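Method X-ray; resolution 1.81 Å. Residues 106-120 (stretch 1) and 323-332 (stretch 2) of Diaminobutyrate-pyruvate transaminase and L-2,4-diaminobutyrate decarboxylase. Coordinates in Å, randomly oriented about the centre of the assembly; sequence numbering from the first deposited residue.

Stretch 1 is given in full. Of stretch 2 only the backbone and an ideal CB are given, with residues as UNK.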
ATOM      1  N   HIS A 106     -12.711 -16.402   2.809  1.00 16.43           N
ATOM      2  CA  HIS A 106     -11.963 -15.382   3.574  1.00 17.62           C
ATOM      3  C   HIS A 106     -12.542 -13.999   3.383  1.00 18.16           C
ATOM      4  O   HIS A 106     -13.475 -13.797   2.585  1.00 17.54           O
ATOM      5  CB  HIS A 106     -10.504 -15.334   3.064  1.00 17.28           C
ATOM      6  CG  HIS A 106      -9.832 -16.672   3.006  1.00 18.69           C
ATOM      7  ND1 HIS A 106      -9.695 -17.484   4.111  1.00 17.99           N
ATOM      8  CD2 HIS A 106      -9.227 -17.321   1.986  1.00 19.52           C
ATOM      9  CE1 HIS A 106      -9.056 -18.586   3.770  1.00 20.92           C
ATOM     10  NE2 HIS A 106      -8.772 -18.520   2.483  1.00 20.00           N
ATOM     11  N   LEU A 107     -11.968 -13.024   4.090  1.00 18.14           N
ATOM     12  CA  LEU A 107     -12.372 -11.633   3.899  1.00 19.75           C
ATOM     13  C   LEU A 107     -11.680 -11.083   2.663  1.00 20.93           C
ATOM     14  O   LEU A 107     -10.840 -10.181   2.739  1.00 22.12           O
ATOM     15  CB  LEU A 107     -12.071 -10.813   5.159  1.00 20.11           C
ATOM     16  CG  LEU A 107     -12.990 -11.163   6.338  1.00 19.10           C
ATOM     17  CD1 LEU A 107     -12.484 -10.539   7.657  1.00 21.95           C
ATOM     18  CD2 LEU A 107     -14.453 -10.722   6.107  1.00 20.45           C
ATOM     19  N   HIS A 108     -12.058 -11.655   1.529  1.00 21.03           N
ATOM     20  CA  HIS A 108     -11.453 -11.401   0.235  1.00 20.99           C
ATOM     21  C   HIS A 108     -12.640 -11.120  -0.690  1.00 21.04           C
ATOM     22  O   HIS A 108     -13.359 -12.029  -1.076  1.00 20.25           O
ATOM     23  CB  HIS A 108     -10.673 -12.622  -0.231  1.00 21.63           C
ATOM     24  CG  HIS A 108     -10.020 -12.454  -1.574  1.00 22.07           C
ATOM     25  ND1 HIS A 108      -9.718 -13.522  -2.392  1.00 24.13           N
ATOM     26  CD2 HIS A 108      -9.626 -11.342  -2.243  1.00 20.38           C
ATOM     27  CE1 HIS A 108      -9.148 -13.076  -3.500  1.00 23.80           C
ATOM     28  NE2 HIS A 108      -9.081 -11.756  -3.429  1.00 23.86           N
ATOM     29  N   THR A 109     -12.820  -9.838  -1.021  1.00 20.39           N
ATOM     30  CA  THR A 109     -14.079  -9.312  -1.508  1.00 20.36           C
ATOM     31  C   THR A 109     -14.209  -9.298  -3.036  1.00 20.06           C
ATOM     32  O   THR A 109     -13.231  -8.980  -3.765  1.00 20.86           O
ATOM     33  CB  THR A 109     -14.340  -7.891  -0.849  1.00 19.86           C
ATOM     34  OG1 THR A 109     -15.739  -7.637  -0.746  1.00 20.14           O
ATOM     35  CG2 THR A 109     -13.628  -6.751  -1.574  1.00 18.43           C
ATOM     36  N   PRO A 110     -15.397  -9.667  -3.540  1.00 20.00           N
ATOM     37  CA  PRO A 110     -15.626  -9.444  -4.969  1.00 19.27           C
ATOM     38  C   PRO A 110     -15.778  -7.912  -5.176  1.00 18.62           C
ATOM     39  O   PRO A 110     -16.539  -7.245  -4.448  1.00 19.51           O
ATOM     40  CB  PRO A 110     -16.919 -10.232  -5.255  1.00 19.17           C
ATOM     41  CG  PRO A 110     -17.684 -10.227  -3.923  1.00 20.20           C
ATOM     42  CD  PRO A 110     -16.573 -10.255  -2.857  1.00 20.04           C
ATOM     43  N   PRO A 111     -14.990  -7.346  -6.102  1.00 18.06           N
ATOM     44  CA  PRO A 111     -14.892  -5.883  -6.275  1.00 17.48           C
ATOM     45  C   PRO A 111     -16.137  -5.217  -6.879  1.00 17.94           C
ATOM     46  O   PRO A 111     -16.700  -5.690  -7.854  1.00 17.74           O
ATOM     47  CB  PRO A 111     -13.671  -5.705  -7.192  1.00 17.01           C
ATOM     48  CG  PRO A 111     -13.588  -6.989  -7.937  1.00 18.62           C
ATOM     49  CD  PRO A 111     -14.099  -8.078  -7.017  1.00 16.70           C
ATOM     50  N   LEU A 112     -16.545  -4.124  -6.248  1.00 17.68           N
ATOM     51  CA  LEU A 112     -17.621  -3.318  -6.717  1.00 17.53           C
ATOM     52  C   LEU A 112     -17.204  -2.621  -7.997  1.00 17.05           C
ATOM     53  O   LEU A 112     -16.099  -2.113  -8.127  1.00 16.59           O
ATOM     54  CB  LEU A 112     -18.000  -2.271  -5.669  1.00 17.41           C
ATOM     55  CG  LEU A 112     -19.305  -2.436  -4.850  1.00 19.40           C
ATOM     56  CD1 LEU A 112     -19.664  -1.093  -4.220  1.00 18.64           C
ATOM     57  CD2 LEU A 112     -20.505  -3.047  -5.608  1.00 17.66           C
HETATM   58  N   MSE A 113     -18.123  -2.553  -8.927  1.00 16.93           N
HETATM   59  CA  MSE A 113     -17.857  -1.914 -10.211  1.00 16.73           C
HETATM   60  C   MSE A 113     -17.290  -0.498 -10.098  1.00 16.11           C
HETATM   61  O   MSE A 113     -16.353  -0.161 -10.827  1.00 15.29           O
HETATM   62  CB  MSE A 113     -19.118  -1.910 -11.073  1.00 16.38           C
HETATM   63  CG  MSE A 113     -18.817  -1.682 -12.548  1.00 19.52           C
HETATM   64 SE   MSE A 113     -17.979  -3.252 -13.285  0.70 20.94          SE
HETATM   65  CE  MSE A 113     -19.586  -4.399 -13.358  1.00 18.43           C
ATOM     66  N   PRO A 114     -17.872   0.350  -9.228  1.00 16.03           N
ATOM     67  CA  PRO A 114     -17.319   1.686  -9.034  1.00 15.36           C
ATOM     68  C   PRO A 114     -15.872   1.735  -8.545  1.00 15.23           C
ATOM     69  O   PRO A 114     -15.145   2.643  -8.939  1.00 14.77           O
ATOM     70  CB  PRO A 114     -18.264   2.327  -7.997  1.00 15.28           C
ATOM     71  CG  PRO A 114     -19.051   1.237  -7.435  1.00 16.07           C
ATOM     72  CD  PRO A 114     -19.147   0.190  -8.486  1.00 16.49           C
ATOM     73  N   ALA A 115     -15.480   0.774  -7.709  1.00 14.77           N
ATOM     74  CA  ALA A 115     -14.054   0.629  -7.342  1.00 14.25           C
ATOM     75  C   ALA A 115     -13.188   0.219  -8.546  1.00 14.55           C
ATOM     76  O   ALA A 115     -12.117   0.775  -8.736  1.00 14.70           O
ATOM     77  CB  ALA A 115     -13.891  -0.315  -6.209  1.00 14.87           C
ATOM     78  N   VAL A 116     -13.661  -0.717  -9.372  1.00 14.11           N
ATOM     79  CA  VAL A 116     -12.901  -1.116 -10.569  1.00 14.45           C
ATOM     80  C   VAL A 116     -12.742   0.063 -11.573  1.00 15.17           C
ATOM     81  O   VAL A 116     -11.652   0.297 -12.087  1.00 14.38           O
ATOM     82  CB  VAL A 116     -13.483  -2.405 -11.195  1.00 14.52           C
ATOM     83  CG1 VAL A 116     -12.704  -2.834 -12.484  1.00 14.76           C
ATOM     84  CG2 VAL A 116     -13.465  -3.523 -10.191  1.00 13.41           C
ATOM     85  N   ALA A 117     -13.811   0.811 -11.832  1.00 15.13           N
ATOM     86  CA  ALA A 117     -13.733   1.990 -12.716  1.00 14.81           C
ATOM     87  C   ALA A 117     -12.751   2.974 -12.095  1.00 14.86           C
ATOM     88  O   ALA A 117     -11.906   3.510 -12.800  1.00 14.56           O
ATOM     89  CB  ALA A 117     -15.097   2.654 -12.884  1.00 14.49           C
ATOM     90  N   ALA A 118     -12.866   3.217 -10.783  1.00 15.11           N
ATOM     91  CA  ALA A 118     -11.962   4.150 -10.085  1.00 14.25           C
ATOM     92  C   ALA A 118     -10.480   3.777 -10.295  1.00 15.12           C
ATOM     93  O   ALA A 118      -9.637   4.658 -10.499  1.00 14.61           O
ATOM     94  CB  ALA A 118     -12.310   4.239  -8.573  1.00 13.89           C
ATOM     95  N   GLU A 119     -10.156   2.483 -10.270  1.00 14.56           N
ATOM     96  CA  GLU A 119      -8.769   2.072 -10.435  1.00 14.52           C
ATOM     97  C   GLU A 119      -8.214   2.495 -11.778  1.00 14.53           C
ATOM     98  O   GLU A 119      -7.035   2.811 -11.874  1.00 15.04           O
ATOM     99  CB  GLU A 119      -8.621   0.550 -10.340  1.00 14.97           C
ATOM    100  CG  GLU A 119      -8.862   0.003  -8.929  1.00 17.23           C
ATOM    101  CD  GLU A 119      -7.670   0.157  -7.993  1.00 18.60           C
ATOM    102  OE1 GLU A 119      -6.847   1.052  -8.228  1.00 20.04           O
ATOM    103  OE2 GLU A 119      -7.576  -0.597  -7.004  1.00 16.75           O
ATOM    104  N   ALA A 120      -9.059   2.455 -12.812  1.00 14.14           N
ATOM    105  CA  ALA A 120      -8.666   2.901 -14.168  1.00 15.02           C
ATOM    106  C   ALA A 120      -8.211   4.356 -14.183  1.00 15.69           C
ATOM    107  O   ALA A 120      -7.178   4.689 -14.801  1.00 15.37           O
ATOM    108  CB  ALA A 120      -9.808   2.643 -15.208  1.00 14.41           C
ATOM    109  N   UNK A 323     -12.058  -0.919   3.688  1.00 19.52           N
ATOM    110  CA  UNK A 323     -13.027  -0.861   2.601  1.00 18.64           C
ATOM    111  C   UNK A 323     -12.903  -2.039   1.635  1.00 18.68           C
ATOM    112  O   UNK A 323     -13.867  -2.383   0.953  1.00 18.27           O
ATOM    113  CB  UNK A 323     -12.863   0.452   1.833  1.00 18.64           C
ATOM    114  N   UNK A 324     -11.720  -2.652   1.584  1.00 18.82           N
ATOM    115  CA  UNK A 324     -11.523  -3.759   0.697  1.00 20.21           C
ATOM    116  C   UNK A 324     -11.980  -5.056   1.311  1.00 20.50           C
ATOM    117  O   UNK A 324     -11.673  -6.118   0.801  1.00 22.20           O
ATOM    118  CB  UNK A 324     -10.051  -3.855   0.292  1.00 20.21           C
ATOM    119  N   UNK A 325     -12.704  -4.967   2.420  1.00 21.08           N
ATOM    120  CA  UNK A 325     -13.437  -6.114   2.915  1.00 21.69           C
ATOM    121  C   UNK A 325     -14.939  -5.924   2.562  1.00 21.64           C
ATOM    122  O   UNK A 325     -15.338  -6.044   1.382  1.00 21.41           O
ATOM    123  CB  UNK A 325     -13.229  -6.279   4.422  1.00 21.69           C
ATOM    124  N   UNK A 326     -15.763  -5.598   3.548  1.00 20.72           N
ATOM    125  CA  UNK A 326     -17.197  -5.630   3.339  1.00 19.99           C
ATOM    126  C   UNK A 326     -17.732  -4.409   2.581  1.00 19.30           C
ATOM    127  O   UNK A 326     -18.895  -4.387   2.166  1.00 19.72           O
ATOM    128  CB  UNK A 326     -17.902  -5.743   4.692  1.00 19.99           C
ATOM    129  N   UNK A 327     -16.893  -3.397   2.366  1.00 18.07           N
ATOM    130  CA  UNK A 327     -17.293  -2.277   1.475  1.00 17.92           C
ATOM    131  C   UNK A 327     -17.039  -2.561  -0.025  1.00 16.88           C
ATOM    132  O   UNK A 327     -17.328  -1.717  -0.891  1.00 17.17           O
ATOM    133  CB  UNK A 327     -16.534  -1.011   1.878  1.00 17.92           C
ATOM    134  N   UNK A 328     -16.486  -3.735  -0.318  1.00 15.22           N
ATOM    135  CA  UNK A 328     -16.272  -4.216  -1.702  1.00 16.00           C
ATOM    136  C   UNK A 328     -15.295  -3.434  -2.587  1.00 15.36           C
ATOM    137  O   UNK A 328     -15.293  -3.598  -3.812  1.00 14.64           O
ATOM    138  CB  UNK A 328     -17.625  -4.235  -2.417  1.00 16.00           C
ATOM    139  N   UNK A 329     -14.468  -2.585  -1.973  1.00 15.33           N
ATOM    140  CA  UNK A 329     -13.459  -1.856  -2.723  1.00 14.72           C
ATOM    141  C   UNK A 329     -12.298  -2.792  -3.101  1.00 15.04           C
ATOM    142  O   UNK A 329     -12.008  -3.738  -2.368  1.00 14.92           O
ATOM    143  CB  UNK A 329     -12.950  -0.664  -1.910  1.00 14.72           C
ATOM    144  N   UNK A 330     -11.614  -2.505  -4.207  1.00 14.27           N
ATOM    145  CA  UNK A 330     -10.407  -3.243  -4.552  1.00 15.03           C
ATOM    146  C   UNK A 330      -9.249  -3.005  -3.536  1.00 15.45           C
ATOM    147  O   UNK A 330      -9.082  -1.897  -2.973  1.00 14.91           O
ATOM    148  CB  UNK A 330      -9.959  -2.844  -5.960  1.00 15.03           C
ATOM    149  N   UNK A 331      -8.455  -4.041  -3.298  1.00 16.32           N
ATOM    150  CA  UNK A 331      -7.220  -3.857  -2.505  1.00 16.57           C
ATOM    151  C   UNK A 331      -6.276  -2.862  -3.186  1.00 16.83           C
ATOM    152  O   UNK A 331      -6.134  -2.943  -4.393  1.00 15.78           O
ATOM    153  CB  UNK A 331      -6.507  -5.196  -2.304  1.00 16.57           C
ATOM    154  N   UNK A 332      -5.643  -1.895  -2.486  1.00 15.32           N
ATOM    155  CA  UNK A 332      -5.830  -1.523  -1.070  1.00 16.95           C
ATOM    156  C   UNK A 332      -6.852  -0.418  -0.918  1.00 16.73           C
ATOM    157  O   UNK A 332      -7.022   0.447  -1.808  1.00 15.93           O
ATOM    158  CB  UNK A 332      -4.503  -1.082  -0.448  1.00 16.95           C
TER

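Position 323 has an ideal CB with nothing of stretch 1 within 5.5 Å, so the contact sets no preference; it is Phe323, whose ring leads away.

At 324 the CB points sideways, 5.0 Å from Thr109 CG2, and many side chains would fit. The backbone matters more: its O lies 3.1 Å from Thr109 CG2. The residue is His324; a water accepts from Thr109 N (3.1 Å) and donates to His324 O (2.8 Å), joining the two backbones.

Position 325 begins a type I turn that ends at 328. Its CB, sideways and 4.7 Å from Leu107 CB, would suit a long chain with an aliphatic stem that could run along the leucine. Lys325 does this, its CE 3.7 Å from Leu107 CD1. Its carbonyl is used twice: Thr109 OG1 donates to Lys325 O at 2.7 Å, and the turn closes through the amide of 328.

Positions 326 and 327 point their CB atoms away, with nothing of stretch 1 within 5.5 Å, so this contact hardly constrains them. They are Leu326 and Phe327.

At 328, phi/psi of 65/16 is left-handed, where glycine, asparagine or aspartate is often found. Yet the CB points toward stretch 1, 3.5 Å from Leu112 CG and 3.8 Å from Pro110 O, so an apolar or aromatic group could also pack here. It is Tyr328: its CB meets Leu112 CG at 3.5 Å, and its CD1 comes within 3.1 Å of Thr109 OG1. Leu112 N donates to Tyr328 O at 2.8 Å with a nearly straight angle of 172°, and Pro111 CA adds a CA-H...O contact to Tyr328 O at 3.4 Å.

At 329 the CB points away, though only 4.4 Å from Ala115 CB; a flexible chain could fold back. Gln329, with chi1 and chi2 both m, brings OE1 to 3.5 Å from Ala115 CB, while Gln329 NE2 donates to Phe327 O at 2.8 Å, bracing the turn.

Position 330 is the most telling: its CB points toward stretch 1, 3.4 Å from Glu119 OE2, with Pro111 CB 4.8 Å away. A small donor such as serine or threonine would suit, the latter adding a methyl. In Thr330 (chi1 p), OG1 donates to Glu119 OE2 at 2.6 Å and CG2 packs 3.6 Å from Pro111 CB.

At 331 the CB is sideways and beyond 5.5 Å, so only a longer side chain could reach back. Ile331 does, its CD1 4.4 Å from His108 CD2.

Position 332 follows a cis peptide and points away, leaving the choice open; it is Ser332.

Stretch 2 (323-332) FHKLFYQTIS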
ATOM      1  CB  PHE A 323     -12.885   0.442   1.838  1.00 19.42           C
ATOM      2  CG  PHE A 323     -13.029   1.659   2.701  1.00 18.19           C
ATOM      3  CD1 PHE A 323     -14.277   2.046   3.157  1.00 19.81           C
ATOM      4  CD2 PHE A 323     -11.900   2.396   3.068  1.00 19.47           C
ATOM      5  CE1 PHE A 323     -14.415   3.159   3.971  1.00 24.13           C
ATOM      6  CE2 PHE A 323     -12.005   3.499   3.878  1.00 18.01           C
ATOM      7  CZ  PHE A 323     -13.265   3.902   4.331  1.00 22.69           C
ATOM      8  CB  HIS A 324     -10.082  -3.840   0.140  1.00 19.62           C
ATOM      9  CG  HIS A 324      -9.018  -3.910   1.186  1.00 22.64           C
ATOM     10  ND1 HIS A 324      -8.888  -4.971   2.062  1.00 27.28           N
ATOM     11  CD2 HIS A 324      -7.984  -3.081   1.447  1.00 23.21           C
ATOM     12  CE1 HIS A 324      -7.830  -4.782   2.830  1.00 25.12           C
ATOM     13  NE2 HIS A 324      -7.271  -3.637   2.485  1.00 26.85           N
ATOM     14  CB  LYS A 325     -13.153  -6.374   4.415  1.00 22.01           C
ATOM     15  CG  LYS A 325     -11.740  -6.940   4.673  1.00 24.33           C
ATOM     16  CD  LYS A 325     -11.404  -6.994   6.154  1.00 22.35           C
ATOM     17  CE  LYS A 325     -10.223  -7.883   6.469  1.00 25.66           C
ATOM     18  NZ  LYS A 325      -8.857  -7.403   6.132  1.00 27.89           N
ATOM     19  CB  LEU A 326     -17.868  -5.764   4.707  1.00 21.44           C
ATOM     20  CG  LEU A 326     -19.228  -6.392   4.951  1.00 21.22           C
ATOM     21  CD1 LEU A 326     -19.511  -7.679   4.174  1.00 19.87           C
ATOM     22  CD2 LEU A 326     -19.431  -6.531   6.496  1.00 18.21           C
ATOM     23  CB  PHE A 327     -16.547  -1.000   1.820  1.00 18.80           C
ATOM     24  CG  PHE A 327     -16.952  -0.334   3.135  1.00 20.28           C
ATOM     25  CD1 PHE A 327     -17.808   0.780   3.148  1.00 23.15           C
ATOM     26  CD2 PHE A 327     -16.375  -0.749   4.345  1.00 22.38           C
ATOM     27  CE1 PHE A 327     -18.120   1.445   4.359  1.00 19.36           C
ATOM     28  CE2 PHE A 327     -16.684  -0.120   5.535  1.00 18.26           C
ATOM     29  CZ  PHE A 327     -17.548   0.996   5.547  1.00 20.56           C
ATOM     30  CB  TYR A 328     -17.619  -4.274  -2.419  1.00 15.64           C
ATOM     31  CG  TYR A 328     -18.658  -5.051  -1.653  1.00 17.50           C
ATOM     32  CD1 TYR A 328     -18.531  -6.436  -1.474  1.00 17.69           C
ATOM     33  CD2 TYR A 328     -19.821  -4.422  -1.193  1.00 19.50           C
ATOM     34  CE1 TYR A 328     -19.515  -7.179  -0.810  1.00 17.85           C
ATOM     35  CE2 TYR A 328     -20.841  -5.177  -0.523  1.00 18.94           C
ATOM     36  CZ  TYR A 328     -20.651  -6.549  -0.332  1.00 18.59           C
ATOM     37  OH  TYR A 328     -21.605  -7.287   0.323  1.00 20.54           O
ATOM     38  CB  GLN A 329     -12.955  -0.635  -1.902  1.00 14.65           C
ATOM     39  CG  GLN A 329     -14.132   0.268  -1.447  1.00 16.44           C
ATOM     40  CD  GLN A 329     -15.038   0.694  -2.620  1.00 15.54           C
ATOM     41  OE1 GLN A 329     -14.673   1.565  -3.410  1.00 18.19           O
ATOM     42  NE2 GLN A 329     -16.202   0.056  -2.744  1.00 17.32           N
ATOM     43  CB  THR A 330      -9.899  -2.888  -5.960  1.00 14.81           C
ATOM     44  OG1 THR A 330      -9.813  -1.477  -6.071  1.00 14.15           O
ATOM     45  CG2 THR A 330     -10.841  -3.422  -7.098  1.00 16.28           C
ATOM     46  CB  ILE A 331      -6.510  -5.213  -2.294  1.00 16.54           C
ATOM     47  CG1 ILE A 331      -7.431  -6.176  -1.523  1.00 18.85           C
ATOM     48  CG2 ILE A 331      -5.128  -5.034  -1.606  1.00 17.03           C
ATOM     49  CD1 ILE A 331      -7.197  -7.634  -1.941  1.00 21.46           C
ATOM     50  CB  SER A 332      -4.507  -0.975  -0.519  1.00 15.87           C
ATOM     51  OG  SER A 332      -3.917  -0.095  -1.498  1.00 19.12           O
TER
HETATM   52  O   HOH W   1     -10.342  -8.032  -0.721  1.00 26.46           O
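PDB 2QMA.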